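Local coordinates for protein calreticulin, putative (Trypanosoma cruzi, PDB 5HCF) that probably acts as a lectin-like chaperone that binds sugars and peptides through a globular domain of legume lectin fold, at residues Tyr52-Phe58 and Leu208-Ile213; Val70-Ser74 and Gly86-Leu90. One frame throughout, in Å; residues are numbered along the deposited sequence.

Contact 1 of 2, residues Tyr52-Phe58 and Leu208-Ile213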
ATOM      1  N   TYR A  52       3.964   1.491  14.635  1.00 40.70           N
ATOM      2  CA  TYR A  52       5.069   1.994  13.831  1.00 40.91           C
ATOM      3  C   TYR A  52       4.616   3.233  13.059  1.00 41.73           C
ATOM      4  O   TYR A  52       3.463   3.326  12.643  1.00 42.24           O
ATOM      5  CB  TYR A  52       5.585   0.907  12.881  1.00 38.70           C
ATOM      6  CG  TYR A  52       6.197  -0.278  13.600  1.00 39.03           C
ATOM      7  CD1 TYR A  52       5.395  -1.257  14.185  1.00 37.37           C
ATOM      8  CD2 TYR A  52       7.577  -0.414  13.698  1.00 40.61           C
ATOM      9  CE1 TYR A  52       5.958  -2.340  14.848  1.00 37.81           C
ATOM     10  CE2 TYR A  52       8.146  -1.490  14.358  1.00 40.95           C
ATOM     11  CZ  TYR A  52       7.336  -2.450  14.932  1.00 39.54           C
ATOM     12  OH  TYR A  52       7.915  -3.514  15.588  1.00 38.55           O
ATOM     13  N   ALA A  53       5.520   4.188  12.889  1.00 43.68           N
ATOM     14  CA  ALA A  53       5.210   5.417  12.166  1.00 43.74           C
ATOM     15  C   ALA A  53       6.487   6.083  11.681  1.00 46.09           C
ATOM     16  O   ALA A  53       7.140   6.811  12.427  1.00 48.39           O
ATOM     17  CB  ALA A  53       4.417   6.371  13.042  1.00 42.37           C
ATOM     18  N   LEU A  54       6.829   5.831  10.423  1.00 45.75           N
ATOM     19  CA  LEU A  54       7.982   6.456   9.789  1.00 48.04           C
ATOM     20  C   LEU A  54       7.678   6.783   8.329  1.00 48.19           C
ATOM     21  O   LEU A  54       6.859   6.125   7.685  1.00 49.09           O
ATOM     22  CB  LEU A  54       9.219   5.558   9.926  1.00 49.90           C
ATOM     23  CG  LEU A  54       9.142   4.093   9.478  1.00 51.60           C
ATOM     24  CD1 LEU A  54       9.227   3.942   7.978  1.00 52.33           C
ATOM     25  CD2 LEU A  54      10.239   3.280  10.151  1.00 54.18           C
ATOM     26  N   SER A  55       8.342   7.809   7.812  1.00 48.07           N
ATOM     27  CA  SER A  55       7.997   8.357   6.506  1.00 46.83           C
ATOM     28  C   SER A  55       9.210   8.933   5.793  1.00 44.48           C
ATOM     29  O   SER A  55      10.249   9.186   6.404  1.00 46.49           O
ATOM     30  CB  SER A  55       6.922   9.444   6.646  1.00 47.10           C
ATOM     31  OG  SER A  55       7.219  10.334   7.710  1.00 48.86           O
ATOM     32  N   THR A  56       9.073   9.122   4.488  1.00 41.37           N
ATOM     33  CA  THR A  56      10.103   9.786   3.707  1.00 42.95           C
ATOM     34  C   THR A  56       9.430  10.677   2.670  1.00 42.55           C
ATOM     35  O   THR A  56       8.299  10.419   2.257  1.00 42.25           O
ATOM     36  CB  THR A  56      11.045   8.783   3.014  1.00 43.11           C
ATOM     37  OG1 THR A  56      12.177   9.479   2.477  1.00 46.22           O
ATOM     38  CG2 THR A  56      10.322   8.043   1.899  1.00 36.45           C
ATOM     39  N   ALA A  57      10.124  11.730   2.259  1.00 42.72           N
ATOM     40  CA  ALA A  57       9.563  12.677   1.308  1.00 43.41           C
ATOM     41  C   ALA A  57       9.968  12.327  -0.114  1.00 46.18           C
ATOM     42  O   ALA A  57      11.113  11.940  -0.365  1.00 48.63           O
ATOM     43  CB  ALA A  57       9.999  14.094   1.651  1.00 43.63           C
ATOM     44  N   PHE A  58       9.016  12.443  -1.037  1.00 45.04           N
ATOM     45  CA  PHE A  58       9.321  12.307  -2.453  1.00 48.00           C
ATOM     46  C   PHE A  58      10.286  13.420  -2.847  1.00 52.71           C
ATOM     47  O   PHE A  58      10.109  14.568  -2.434  1.00 53.78           O
ATOM     48  CB  PHE A  58       8.048  12.383  -3.301  1.00 47.57           C
ATOM     49  CG  PHE A  58       6.998  11.373  -2.927  1.00 46.67           C
ATOM     50  CD1 PHE A  58       7.313  10.026  -2.816  1.00 45.99           C
ATOM     51  CD2 PHE A  58       5.688  11.770  -2.692  1.00 45.57           C
ATOM     52  CE1 PHE A  58       6.343   9.097  -2.476  1.00 44.07           C
ATOM     53  CE2 PHE A  58       4.715  10.846  -2.353  1.00 42.54           C
ATOM     54  CZ  PHE A  58       5.043   9.507  -2.243  1.00 42.00           C
ATOM     55  N   LEU A 208       1.028  15.038  -3.871  1.00 45.10           N
ATOM     56  CA  LEU A 208       1.478  14.055  -2.895  1.00 42.87           C
ATOM     57  C   LEU A 208       2.932  14.311  -2.542  1.00 43.48           C
ATOM     58  O   LEU A 208       3.757  14.533  -3.421  1.00 46.20           O
ATOM     59  CB  LEU A 208       1.310  12.631  -3.429  1.00 40.68           C
ATOM     60  CG  LEU A 208      -0.113  12.190  -3.762  1.00 40.20           C
ATOM     61  CD1 LEU A 208      -0.128  10.763  -4.304  1.00 39.34           C
ATOM     62  CD2 LEU A 208      -1.003  12.319  -2.546  1.00 39.61           C
ATOM     63  N   THR A 209       3.255  14.244  -1.257  1.00 42.94           N
ATOM     64  CA  THR A 209       4.543  14.741  -0.799  1.00 44.08           C
ATOM     65  C   THR A 209       5.330  13.724   0.037  1.00 44.86           C
ATOM     66  O   THR A 209       6.557  13.783   0.090  1.00 48.63           O
ATOM     67  CB  THR A 209       4.354  16.027   0.019  1.00 46.78           C
ATOM     68  OG1 THR A 209       5.602  16.716   0.130  1.00 54.05           O
ATOM     69  CG2 THR A 209       3.827  15.703   1.402  1.00 43.79           C
ATOM     70  N   HIS A 210       4.635  12.797   0.688  1.00 41.78           N
ATOM     71  CA  HIS A 210       5.305  11.772   1.486  1.00 41.36           C
ATOM     72  C   HIS A 210       4.720  10.381   1.275  1.00 39.71           C
ATOM     73  O   HIS A 210       3.552  10.232   0.916  1.00 37.96           O
ATOM     74  CB  HIS A 210       5.229  12.107   2.980  1.00 42.20           C
ATOM     75  CG  HIS A 210       5.987  13.338   3.373  1.00 43.32           C
ATOM     76  ND1 HIS A 210       5.367  14.533   3.650  1.00 43.76           N
ATOM     77  CD2 HIS A 210       7.312  13.540   3.564  1.00 43.35           C
ATOM     78  CE1 HIS A 210       6.281  15.432   3.982  1.00 44.05           C
ATOM     79  NE2 HIS A 210       7.465  14.856   3.936  1.00 44.69           N
ATOM     80  N   VAL A 211       5.546   9.364   1.501  1.00 39.80           N
ATOM     81  CA  VAL A 211       5.051   8.014   1.726  1.00 38.34           C
ATOM     82  C   VAL A 211       5.319   7.677   3.187  1.00 40.17           C
ATOM     83  O   VAL A 211       6.385   7.993   3.716  1.00 44.18           O
ATOM     84  CB  VAL A 211       5.716   6.975   0.801  1.00 36.16           C
ATOM     85  CG1 VAL A 211       7.209   6.902   1.068  1.00 36.00           C
ATOM     86  CG2 VAL A 211       5.082   5.615   0.998  1.00 33.97           C
ATOM     87  N   GLY A 212       4.360   7.040   3.843  1.00 36.96           N
ATOM     88  CA  GLY A 212       4.531   6.681   5.237  1.00 32.55           C
ATOM     89  C   GLY A 212       4.058   5.283   5.558  1.00 31.52           C
ATOM     90  O   GLY A 212       3.128   4.769   4.936  1.00 27.58           O
ATOM     91  N   ILE A 213       4.706   4.667   6.539  1.00 32.87           N
ATOM     92  CA  ILE A 213       4.262   3.388   7.063  1.00 33.37           C
ATOM     93  C   ILE A 213       3.731   3.589   8.468  1.00 37.11           C
ATOM     94  O   ILE A 213       4.480   3.889   9.396  1.00 38.42           O
ATOM     95  CB  ILE A 213       5.386   2.336   7.070  1.00 32.91           C
ATOM     96  CG1 ILE A 213       5.670   1.862   5.644  1.00 33.36           C
ATOM     97  CG2 ILE A 213       4.999   1.151   7.928  1.00 31.40           C
ATOM     98  CD1 ILE A 213       6.983   1.125   5.483  1.00 34.42           C
TER

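Contact 2 of 2, residues Val70-Ser74 and Gly86-Leu90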
ATOM      1  N   VAL A  70       0.417   4.842 -10.616  1.00 41.75           N
ATOM      2  CA  VAL A  70       0.590   3.451 -10.219  1.00 39.73           C
ATOM      3  C   VAL A  70       1.423   3.355  -8.948  1.00 39.40           C
ATOM      4  O   VAL A  70       2.525   3.914  -8.870  1.00 40.50           O
ATOM      5  CB  VAL A  70       1.261   2.623 -11.332  1.00 39.47           C
ATOM      6  CG1 VAL A  70       1.299   1.148 -10.952  1.00 37.24           C
ATOM      7  CG2 VAL A  70       0.528   2.815 -12.651  1.00 39.28           C
ATOM      8  N   VAL A  71       0.895   2.630  -7.964  1.00 36.98           N
ATOM      9  CA  VAL A  71       1.575   2.406  -6.690  1.00 36.29           C
ATOM     10  C   VAL A  71       1.836   0.922  -6.490  1.00 35.81           C
ATOM     11  O   VAL A  71       0.946   0.095  -6.677  1.00 33.51           O
ATOM     12  CB  VAL A  71       0.751   2.931  -5.491  1.00 35.99           C
ATOM     13  CG1 VAL A  71       1.644   3.125  -4.270  1.00 34.91           C
ATOM     14  CG2 VAL A  71       0.050   4.225  -5.849  1.00 36.98           C
ATOM     15  N   SER A  72       3.059   0.584  -6.107  1.00 38.83           N
ATOM     16  CA  SER A  72       3.410  -0.805  -5.865  1.00 39.92           C
ATOM     17  C   SER A  72       4.374  -0.930  -4.692  1.00 43.22           C
ATOM     18  O   SER A  72       5.222  -0.060  -4.478  1.00 46.50           O
ATOM     19  CB  SER A  72       4.021  -1.424  -7.122  1.00 40.73           C
ATOM     20  OG  SER A  72       4.066  -2.836  -7.018  1.00 42.68           O
ATOM     21  N   PHE A  73       4.221  -2.004  -3.922  1.00 40.95           N
ATOM     22  CA  PHE A  73       5.154  -2.333  -2.853  1.00 39.32           C
ATOM     23  C   PHE A  73       4.919  -3.771  -2.426  1.00 38.74           C
ATOM     24  O   PHE A  73       3.883  -4.356  -2.745  1.00 38.78           O
ATOM     25  CB  PHE A  73       4.994  -1.383  -1.664  1.00 39.18           C
ATOM     26  CG  PHE A  73       3.811  -1.697  -0.787  1.00 39.01           C
ATOM     27  CD1 PHE A  73       2.532  -1.298  -1.152  1.00 38.94           C
ATOM     28  CD2 PHE A  73       3.977  -2.383   0.410  1.00 37.28           C
ATOM     29  CE1 PHE A  73       1.443  -1.583  -0.346  1.00 37.08           C
ATOM     30  CE2 PHE A  73       2.891  -2.665   1.221  1.00 35.99           C
ATOM     31  CZ  PHE A  73       1.624  -2.267   0.843  1.00 36.21           C
ATOM     32  N   SER A  74       5.883  -4.343  -1.714  1.00 37.95           N
ATOM     33  CA  SER A  74       5.746  -5.708  -1.222  1.00 36.08           C
ATOM     34  C   SER A  74       5.867  -5.759   0.298  1.00 34.70           C
ATOM     35  O   SER A  74       6.587  -4.962   0.898  1.00 33.19           O
ATOM     36  CB  SER A  74       6.791  -6.622  -1.864  1.00 36.49           C
ATOM     37  OG  SER A  74       8.105  -6.185  -1.557  1.00 37.30           O
ATOM     38  N   GLY A  86       0.163  -4.253   7.104  1.00 33.94           N
ATOM     39  CA  GLY A  86       1.270  -4.243   6.165  1.00 34.40           C
ATOM     40  C   GLY A  86       0.962  -3.315   5.007  1.00 34.13           C
ATOM     41  O   GLY A  86       1.347  -3.569   3.865  1.00 34.54           O
ATOM     42  N   TYR A  87       0.268  -2.226   5.314  1.00 32.98           N
ATOM     43  CA  TYR A  87      -0.152  -1.272   4.297  1.00 33.09           C
ATOM     44  C   TYR A  87       0.640   0.029   4.393  1.00 34.19           C
ATOM     45  O   TYR A  87       1.135   0.388   5.462  1.00 34.23           O
ATOM     46  CB  TYR A  87      -1.645  -0.983   4.438  1.00 32.83           C
ATOM     47  CG  TYR A  87      -2.054  -0.603   5.844  1.00 32.23           C
ATOM     48  CD1 TYR A  87      -1.961   0.716   6.287  1.00 31.21           C
ATOM     49  CD2 TYR A  87      -2.529  -1.560   6.733  1.00 31.82           C
ATOM     50  CE1 TYR A  87      -2.333   1.069   7.579  1.00 31.27           C
ATOM     51  CE2 TYR A  87      -2.903  -1.217   8.023  1.00 31.44           C
ATOM     52  CZ  TYR A  87      -2.804   0.097   8.439  1.00 31.98           C
ATOM     53  OH  TYR A  87      -3.177   0.433   9.719  1.00 33.72           O
ATOM     54  N   ILE A  88       0.743   0.737   3.272  1.00 34.54           N
ATOM     55  CA  ILE A  88       1.431   2.024   3.233  1.00 35.48           C
ATOM     56  C   ILE A  88       0.440   3.157   2.983  1.00 36.22           C
ATOM     57  O   ILE A  88      -0.716   2.915   2.619  1.00 34.73           O
ATOM     58  CB  ILE A  88       2.515   2.069   2.138  1.00 36.63           C
ATOM     59  CG1 ILE A  88       1.863   2.155   0.753  1.00 34.74           C
ATOM     60  CG2 ILE A  88       3.432   0.861   2.244  1.00 37.30           C
ATOM     61  CD1 ILE A  88       2.838   2.380  -0.381  1.00 34.80           C
ATOM     62  N   LYS A  89       0.900   4.391   3.181  1.00 37.06           N
ATOM     63  CA  LYS A  89       0.074   5.570   2.946  1.00 35.98           C
ATOM     64  C   LYS A  89       0.783   6.583   2.055  1.00 37.05           C
ATOM     65  O   LYS A  89       2.000   6.755   2.139  1.00 38.31           O
ATOM     66  CB  LYS A  89      -0.304   6.234   4.272  1.00 35.57           C
ATOM     67  CG  LYS A  89      -1.174   5.379   5.191  1.00 33.08           C
ATOM     68  CD  LYS A  89      -1.470   6.128   6.480  1.00 31.94           C
ATOM     69  CE  LYS A  89      -2.581   5.472   7.266  1.00 29.17           C
ATOM     70  NZ  LYS A  89      -2.879   6.227   8.513  1.00 29.02           N
ATOM     71  N   LEU A  90       0.011   7.262   1.212  1.00 35.88           N
ATOM     72  CA  LEU A  90       0.534   8.363   0.413  1.00 37.97           C
ATOM     73  C   LEU A  90      -0.114   9.658   0.898  1.00 39.30           C
ATOM     74  O   LEU A  90      -1.339   9.769   0.932  1.00 40.69           O
ATOM     75  CB  LEU A  90       0.269   8.133  -1.079  1.00 36.63           C
ATOM     76  CG  LEU A  90       0.690   6.765  -1.628  1.00 33.92           C
ATOM     77  CD1 LEU A  90       0.355   6.646  -3.104  1.00 33.01           C
ATOM     78  CD2 LEU A  90       2.170   6.521  -1.398  1.00 32.34           C
TER

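Contact 1 of 2, residues Tyr52-Phe58 and Leu208-Ile213
Leu54 and Ile213 form the first of two hydrogen-bonded pairs between neighbouring antiparallel strands, 52-58 and 208-213. Ile213 N donates to Leu54 O at 2.8 Å, nearly straight (N-H...O 171°). The return bond, Leu54 N to Ile213 O, is longer at 3.2 Å. Thr56 and Val211 make the second pair, with both N...O distances 3.0 Å. Phe58 N adds a fifth bond, to Thr209 O, and reaches it from above the carbonyl plane.

The tight part lies on the face of Leu54, Thr56, Val211 and Ile213. Thr56 and Val211 stand side by side and point the same way, with Thr56 CG2 3.4 Å from Val211 CG1. Chi1 of -169° turns Thr56 OG1 anti to the backbone N and puts CG2 between that N and the carbonyl carbon, beside Val211. The Phe58 ring swings across the other strand. His210 CA lies over one of its faces. Leu208 O lies at the ring edge, 3.4 Å from Phe58 CD2. Phe58 CE1 meets Val211 CB at 4.0 Å, and the two side chains cross at about a right angle. Phe4 packs edge-to-face with the same ring.

The other face carries smaller side chains. Ser55 and Gly212 are buried there. Solvent reaches the Ala57-His210 end, where His210 CD2 still lies 3.3 Å from Ala57 CB. On the other edge of 208-213, Thr209 and His210 both face Leu91 of strand 83-91, a classic beta bulge.

The chemistry implies that main-chain bonds hold the strands together. Mainly apolar side chains pack on the face turned toward the other sheet, where the one hydroxyl, Thr56 OG1, is paired with His13 O.

Contact 2 of 2, residues Val70-Ser74 and Gly86-Leu90
Phe73 and Ile88 meet face to methyl between strand 70-74 and segment 86-90, whose residues 88-90 are strand. The segments share no hydrogen bond, and the axes of 70-74 and strand 88-90 come no closer than 9.7 Å. Side chains fill most of the gap, and on the 86-90 side the Gly86 carbonyl also takes part.

From its CB, which points toward 86-90, Phe73 carries its ring into that gap. Chi1 of 78° sets CG between the backbone N and the carbonyl carbon. Phe73 CG lies 4.0 Å from Ile88 CG2. Along one flank of the ring, Phe73 CD1 meets Ile88 CD1 at 3.8 Å and Phe73 CE1 meets Ile88 CG1. Along the other flank, Phe73 CD2 and CE2 both touch Ile88 CG2. This Ile88 CG2 methyl sits over the centre of one face, 3.7 Å from the Phe73 ring centroid and 10° off the normal, a CH-pi contact. At the far end Phe73 CE2 and CZ come to the carbonyl of Gly86. Gly86 O lies in the ring plane at the edge, 3.2 Å from Phe73 CE2, where the slightly positive ring hydrogens would suit it.

Val71 continues the packing. It meets Leu90 tip to tip, Val71 CG2 to Leu90 CD1 at 3.7 Å, and slides past Ile88. Ile227 touches both Phe73 and Ile88 from strand 223-230.

The arrangement is that of the hydrophobic core between the two antiparallel sheets of a legume-lectin beta sandwich.

Contact 1 joins neighbours within one sheet, whereas contact 2 spans the gap between that sheet and the other. Main-chain hydrogen bonds dominate the first; the second has none and relies on apolar and ring contacts. Both are largely buried, but contact 2 lies about 2 Å from the centre of the chain and contact 1 about 12 Å, each measured from the contact's own centre. Contact 1 also has an exposed residue. The two meet through strands 208-217 and 83-91, which are adjacent in the sheet. Gly212 O is 2.9 Å from Lys89 N, a probable hydrogen bond, and Val211 CG2 packs on Leu90 CD2.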